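Long-range contact in hypothetical protein SSO2532 (Sulfolobus solfataricus, PDB 1VPH), which is of unknown function but belongs to the YjbQ (UPF0047) family and binds a potassium ion in the crystal: residues 40-54 against 137-149. Residues are numbered along the deposited sequence; the frame is centred on the assembly and turned at random.
With PO4 (phosphate ion), chain L.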
loop_
_atom_site.group_PDB
_atom_site.type_symbol
_atom_site.label_atom_id
_atom_site.label_comp_id
_atom_site.label_asym_id
_atom_site.label_seq_id
_atom_site.Cartn_x
_atom_site.Cartn_y
_atom_site.Cartn_z
ATOM N N ILE C 40 14.669 -9.357 12.713
ATOM C CA ILE C 40 13.646 -10.385 12.650
ATOM C C ILE C 40 13.742 -11.146 11.312
ATOM O O ILE C 40 13.642 -12.375 11.279
ATOM C CB ILE C 40 12.267 -9.744 12.866
ATOM C CG1 ILE C 40 12.155 -9.157 14.287
ATOM C CG2 ILE C 40 11.149 -10.766 12.588
ATOM C CD1 ILE C 40 11.036 -8.111 14.444
ATOM N N VAL C 41 13.969 -10.423 10.223
ATOM C CA VAL C 41 14.258 -11.107 8.948
ATOM C C VAL C 41 15.430 -12.063 9.104
ATOM O O VAL C 41 15.328 -13.228 8.681
ATOM C CB VAL C 41 14.499 -10.144 7.790
ATOM C CG1 VAL C 41 14.850 -10.942 6.529
ATOM C CG2 VAL C 41 13.285 -9.293 7.604
ATOM N N GLU C 42 16.520 -11.605 9.738
ATOM C CA GLU C 42 17.679 -12.464 9.963
ATOM C C GLU C 42 17.336 -13.667 10.845
ATOM O O GLU C 42 17.701 -14.798 10.505
ATOM C CB GLU C 42 18.898 -11.659 10.448
ATOM C CG GLU C 42 19.390 -10.776 9.286
ATOM C CD GLU C 42 20.564 -9.853 9.598
ATOM O OE1 GLU C 42 21.471 -10.272 10.342
ATOM O OE2 GLU C 42 20.581 -8.714 9.055
ATOM N N LYS C 43 16.582 -13.433 11.913
ATOM C CA LYS C 43 16.166 -14.470 12.868
ATOM C C LYS C 43 15.306 -15.548 12.224
ATOM O O LYS C 43 15.361 -16.703 12.618
ATOM C CB LYS C 43 15.348 -13.789 13.976
ATOM C CG LYS C 43 15.353 -14.451 15.325
ATOM N N SER C 44 14.505 -15.169 11.234
ATOM C CA SER C 44 13.568 -16.073 10.575
ATOM C C SER C 44 14.260 -17.254 9.925
ATOM O O SER C 44 13.642 -18.310 9.749
ATOM C CB SER C 44 12.733 -15.306 9.514
ATOM O OG SER C 44 13.508 -15.032 8.352
ATOM N N GLY C 45 15.485 -17.029 9.455
ATOM C CA GLY C 45 16.198 -18.004 8.642
ATOM C C GLY C 45 15.695 -18.155 7.210
ATOM O O GLY C 45 16.244 -18.941 6.435
ATOM N N ILE C 46 14.658 -17.402 6.842
ATOM C CA ILE C 46 14.086 -17.461 5.492
ATOM C C ILE C 46 15.045 -16.658 4.598
ATOM O O ILE C 46 15.506 -15.584 5.001
ATOM C CB ILE C 46 12.602 -16.944 5.494
ATOM C CG1 ILE C 46 11.703 -17.922 6.266
ATOM C CG2 ILE C 46 12.048 -16.796 4.068
ATOM C CD1 ILE C 46 10.321 -17.453 6.540
ATOM N N LYS C 47 15.365 -17.189 3.426
ATOM C CA LYS C 47 16.298 -16.532 2.494
ATOM C C LYS C 47 15.583 -15.736 1.414
ATOM O O LYS C 47 16.078 -14.719 0.977
ATOM C CB LYS C 47 17.245 -17.558 1.860
ATOM C CG LYS C 47 18.010 -18.378 2.879
ATOM C CD LYS C 47 18.855 -17.562 3.861
ATOM C CE LYS C 47 19.679 -18.487 4.809
ATOM N NZ LYS C 47 20.408 -17.675 5.784
ATOM N N ASN C 48 14.474 -16.272 0.912
ATOM C CA ASN C 48 13.797 -15.694 -0.245
ATOM C C ASN C 48 12.316 -15.686 0.006
ATOM O O ASN C 48 11.712 -16.720 0.241
ATOM C CB ASN C 48 14.117 -16.531 -1.470
ATOM C CG ASN C 48 15.568 -16.575 -1.738
ATOM O OD1 ASN C 48 16.220 -15.514 -1.746
ATOM N ND2 ASN C 48 16.132 -17.802 -1.884
ATOM N N GLY C 49 11.720 -14.491 0.009
ATOM C CA GLY C 49 10.319 -14.393 0.306
ATOM C C GLY C 49 9.906 -12.947 0.422
ATOM O O GLY C 49 10.438 -12.080 -0.303
ATOM N N ILE C 50 8.974 -12.700 1.323
ATOM C CA ILE C 50 8.480 -11.371 1.553
ATOM C C ILE C 50 8.470 -11.071 3.040
ATOM O O ILE C 50 8.461 -11.974 3.881
ATOM C CB ILE C 50 7.070 -11.129 0.955
ATOM C CG1 ILE C 50 6.056 -12.124 1.502
ATOM C CG2 ILE C 50 7.112 -11.250 -0.579
ATOM C CD1 ILE C 50 4.623 -11.720 1.273
ATOM N N CYS C 51 8.509 -9.780 3.359
ATOM C CA CYS C 51 8.410 -9.352 4.735
ATOM C C CYS C 51 7.241 -8.341 4.769
ATOM O O CYS C 51 7.305 -7.281 4.100
ATOM C CB CYS C 51 9.695 -8.734 5.196
ATOM S SG CYS C 51 9.588 -7.942 6.812
ATOM N N LEU C 52 6.196 -8.712 5.503
ATOM C CA LEU C 52 5.059 -7.886 5.811
ATOM C C LEU C 52 5.263 -7.192 7.154
ATOM O O LEU C 52 5.486 -7.835 8.165
ATOM C CB LEU C 52 3.783 -8.756 5.899
ATOM C CG LEU C 52 2.468 -8.076 6.298
ATOM C CD1 LEU C 52 2.024 -6.994 5.265
ATOM C CD2 LEU C 52 1.303 -9.061 6.515
ATOM N N ILE C 53 5.153 -5.865 7.158
ATOM C CA ILE C 53 5.226 -5.069 8.368
ATOM C C ILE C 53 3.882 -4.366 8.513
ATOM O O ILE C 53 3.517 -3.549 7.650
ATOM C CB ILE C 53 6.335 -3.994 8.225
ATOM C CG1 ILE C 53 7.677 -4.642 7.888
ATOM C CG2 ILE C 53 6.421 -3.141 9.485
ATOM C CD1 ILE C 53 8.125 -4.417 6.474
ATOM N N PHE C 54 3.158 -4.684 9.574
ATOM C CA PHE C 54 1.700 -4.428 9.689
ATOM C C PHE C 54 1.353 -3.918 11.085
ATOM O O PHE C 54 1.838 -4.460 12.077
ATOM C CB PHE C 54 0.933 -5.702 9.351
ATOM C CG PHE C 54 -0.566 -5.608 9.542
ATOM C CD1 PHE C 54 -1.416 -5.183 8.514
ATOM C CD2 PHE C 54 -1.145 -5.938 10.760
ATOM C CE1 PHE C 54 -2.785 -5.093 8.738
ATOM C CE2 PHE C 54 -2.539 -5.832 10.962
ATOM C CZ PHE C 54 -3.336 -5.431 9.940
ATOM N N ARG C 137 0.783 6.990 22.927
ATOM C CA ARG C 137 0.170 5.684 23.141
ATOM C C ARG C 137 1.235 4.854 23.804
ATOM O O ARG C 137 2.386 4.921 23.364
ATOM C CB ARG C 137 -0.163 5.026 21.807
ATOM C CG ARG C 137 -1.282 5.690 20.998
ATOM C CD ARG C 137 -2.537 5.883 21.752
ATOM N NE ARG C 137 -3.624 6.221 20.848
ATOM C CZ ARG C 137 -4.427 5.331 20.269
ATOM N NH1 ARG C 137 -4.306 4.034 20.504
ATOM N NH2 ARG C 137 -5.367 5.746 19.444
ATOM N N SER C 138 0.843 4.075 24.820
ATOM C CA SER C 138 1.778 3.240 25.579
ATOM C C SER C 138 2.231 2.016 24.802
ATOM O O SER C 138 3.357 1.575 24.971
ATOM C CB SER C 138 1.177 2.816 26.937
ATOM N N GLU C 139 1.359 1.461 23.966
ATOM C CA GLU C 139 1.688 0.241 23.236
ATOM C C GLU C 139 1.128 0.271 21.816
ATOM O O GLU C 139 -0.053 -0.002 21.562
ATOM C CB GLU C 139 1.239 -1.028 24.005
ATOM C CG GLU C 139 1.537 -2.359 23.282
ATOM C CD GLU C 139 1.082 -3.623 24.026
ATOM O OE1 GLU C 139 0.516 -3.556 25.146
ATOM O OE2 GLU C 139 1.324 -4.707 23.458
ATOM N N ARG C 140 2.001 0.623 20.897
ATOM C CA ARG C 140 1.741 0.367 19.469
ATOM C C ARG C 140 2.401 -0.944 19.123
ATOM O O ARG C 140 3.583 -1.135 19.440
ATOM C CB ARG C 140 2.318 1.463 18.604
ATOM C CG ARG C 140 1.654 2.811 18.765
ATOM C CD ARG C 140 0.164 2.705 18.547
ATOM N NE ARG C 140 -0.422 3.987 18.137
ATOM C CZ ARG C 140 -1.692 4.140 17.805
ATOM N NH1 ARG C 140 -2.495 3.099 17.833
ATOM N NH2 ARG C 140 -2.145 5.359 17.412
ATOM N N HIS C 141 1.618 -1.848 18.546
ATOM C CA HIS C 141 2.062 -3.180 18.208
ATOM C C HIS C 141 2.224 -3.267 16.683
ATOM O O HIS C 141 1.290 -3.063 15.923
ATOM C CB HIS C 141 1.072 -4.195 18.677
ATOM C CG HIS C 141 1.445 -5.601 18.320
ATOM N ND1 HIS C 141 0.521 -6.620 18.281
ATOM C CD2 HIS C 141 2.624 -6.149 17.951
ATOM C CE1 HIS C 141 1.117 -7.739 17.905
ATOM N NE2 HIS C 141 2.392 -7.480 17.696
ATOM N N ILE C 142 3.445 -3.581 16.263
ATOM C CA ILE C 142 3.747 -3.851 14.869
ATOM C C ILE C 142 4.017 -5.361 14.706
ATOM O O ILE C 142 4.858 -5.930 15.412
ATOM C CB ILE C 142 5.019 -3.113 14.424
ATOM C CG1 ILE C 142 4.893 -1.581 14.618
ATOM C CG2 ILE C 142 5.331 -3.379 12.946
ATOM C CD1 ILE C 142 6.055 -0.953 15.326
ATOM N N THR C 143 3.294 -5.997 13.800
ATOM C CA THR C 143 3.562 -7.382 13.445
ATOM C C THR C 143 4.544 -7.415 12.324
ATOM O O THR C 143 4.393 -6.674 11.339
ATOM C CB THR C 143 2.255 -8.045 12.949
ATOM O OG1 THR C 143 1.324 -7.992 14.036
ATOM C CG2 THR C 143 2.477 -9.483 12.523
ATOM N N VAL C 144 5.524 -8.313 12.434
ATOM C CA VAL C 144 6.466 -8.528 11.363
ATOM C C VAL C 144 6.304 -9.972 10.964
ATOM O O VAL C 144 6.530 -10.837 11.757
ATOM C CB VAL C 144 7.903 -8.241 11.790
ATOM C CG1 VAL C 144 8.900 -8.465 10.664
ATOM C CG2 VAL C 144 8.037 -6.783 12.360
ATOM N N GLU C 145 5.954 -10.203 9.711
ATOM C CA GLU C 145 5.793 -11.571 9.219
ATOM C C GLU C 145 6.719 -11.812 8.035
ATOM O O GLU C 145 6.708 -11.048 7.073
ATOM C CB GLU C 145 4.350 -11.761 8.826
ATOM C CG GLU C 145 3.993 -13.192 8.467
ATOM C CD GLU C 145 2.546 -13.344 7.975
ATOM O OE1 GLU C 145 1.750 -12.367 8.027
ATOM O OE2 GLU C 145 2.179 -14.472 7.563
ATOM N N ILE C 146 7.519 -12.870 8.101
ATOM C CA ILE C 146 8.346 -13.273 6.975
ATOM C C ILE C 146 7.740 -14.558 6.404
ATOM O O ILE C 146 7.377 -15.457 7.129
ATOM C CB ILE C 146 9.841 -13.476 7.343
ATOM C CG1 ILE C 146 10.415 -12.173 7.967
ATOM C CG2 ILE C 146 10.629 -13.704 6.094
ATOM C CD1 ILE C 146 10.304 -12.114 9.415
ATOM N N LEU C 147 7.612 -14.604 5.090
ATOM C CA LEU C 147 7.005 -15.766 4.424
ATOM C C LEU C 147 7.859 -16.112 3.216
ATOM O O LEU C 147 8.210 -15.215 2.467
ATOM C CB LEU C 147 5.570 -15.397 4.074
ATOM C CG LEU C 147 4.508 -16.414 3.636
ATOM C CD1 LEU C 147 3.185 -16.104 4.248
ATOM C CD2 LEU C 147 4.364 -16.416 2.110
ATOM N N GLY C 148 8.258 -17.380 3.058
ATOM C CA GLY C 148 9.141 -17.778 1.969
ATOM C C GLY C 148 9.875 -19.073 2.241
ATOM O O GLY C 148 9.375 -19.908 2.990
ATOM N N GLU C 149 11.053 -19.222 1.636
ATOM C CA GLU C 149 11.922 -20.439 1.760
ATOM C C GLU C 149 13.254 -19.993 2.392
ATOM O O GLU C 149 13.810 -18.946 2.024
ATOM C CB GLU C 149 12.188 -21.086 0.346
ATOM C CG GLU C 149 13.196 -20.260 -0.563
ATOM C CD GLU C 149 13.358 -20.720 -2.052
ATOM O OE1 GLU C 149 12.700 -21.731 -2.425
ATOM O OE2 GLU C 149 14.167 -20.064 -2.826
ATOM O OXT GLU C 149 13.868 -20.643 3.257
HETATM P P PO4 L . -6.174 2.256 17.316
HETATM O O1 PO4 L . -6.646 3.121 18.412
HETATM O O2 PO4 L . -7.337 1.738 16.472
HETATM O O3 PO4 L . -5.549 0.988 17.857
HETATM O O4 PO4 L . -5.037 2.887 16.551
HETATM O O HOH W 1 16.059 -20.782 4.566
#
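Ile146 of strand 139-148 packs against helix 40-44. Its CG1 lies anti to the carbonyl carbon, beside the backbone N (chi1 -57°). A chi2 of 91° then turns CD1 to Ile40 CG2, 3.5 Å away. The Val41 side chain crosses that of Ile146 at about a right angle, CG2 to CG1. Ile46 and Ile146 slide past each other in opposite directions, Ile46 CD1 lying 3.8 Å from Ile146 CG2. Val144 lies on the same face and meets Ile40 tip to tip, with its CG1 also against Cys51 SG.

Ser44 packs its CB against Ile146. Its OG donates a hydrogen bond to Val41 O (2.6 Å) and accepts one from Ile46 N, an ST turn. With an alanine here the CB packing would stay, but Val41 O and Ile46 N would lose their hydroxyl partner and the turn after the helix would probably be freer to move.

Strands 49-54 and 139-148 pair antiparallel, with two backbone hydrogen bonds each for Ile50 with Leu147, Leu52 with Glu145 and Phe54 with Thr143. Gly49 and Gly148 face each other with CA atoms 4.0 Å apart, where a CB on either would clash. Beyond them is a classic beta bulge: Glu149 O accepts from both Lys47 N (2.7 Å) and Asn48 N (3.0 Å). Asn48 ND2 donates a hydrogen bond to the anti lone pair of Glu149 OE2, which is tilted from the amide plane; amide and carboxylate planes are 65° apart. Asn48 OD1 accepts from Glu117 N.

On the other sheet face, the Leu52 side chain crosses that of Glu145 at a slant, Leu52 CD2 lying 3.7 Å from Glu145 OE1. Leu147 packs on Leu147 of both other subunits. Farther along, Arg137 and Arg140 bind a phosphate, probably from the crystallisation liquor. The chemistry thus divides: apolar branches join helix to sheet, backbone bonds join the strands, the opposite face serves the trimer, and the bulge and the Asn48 amide hold the C-terminus.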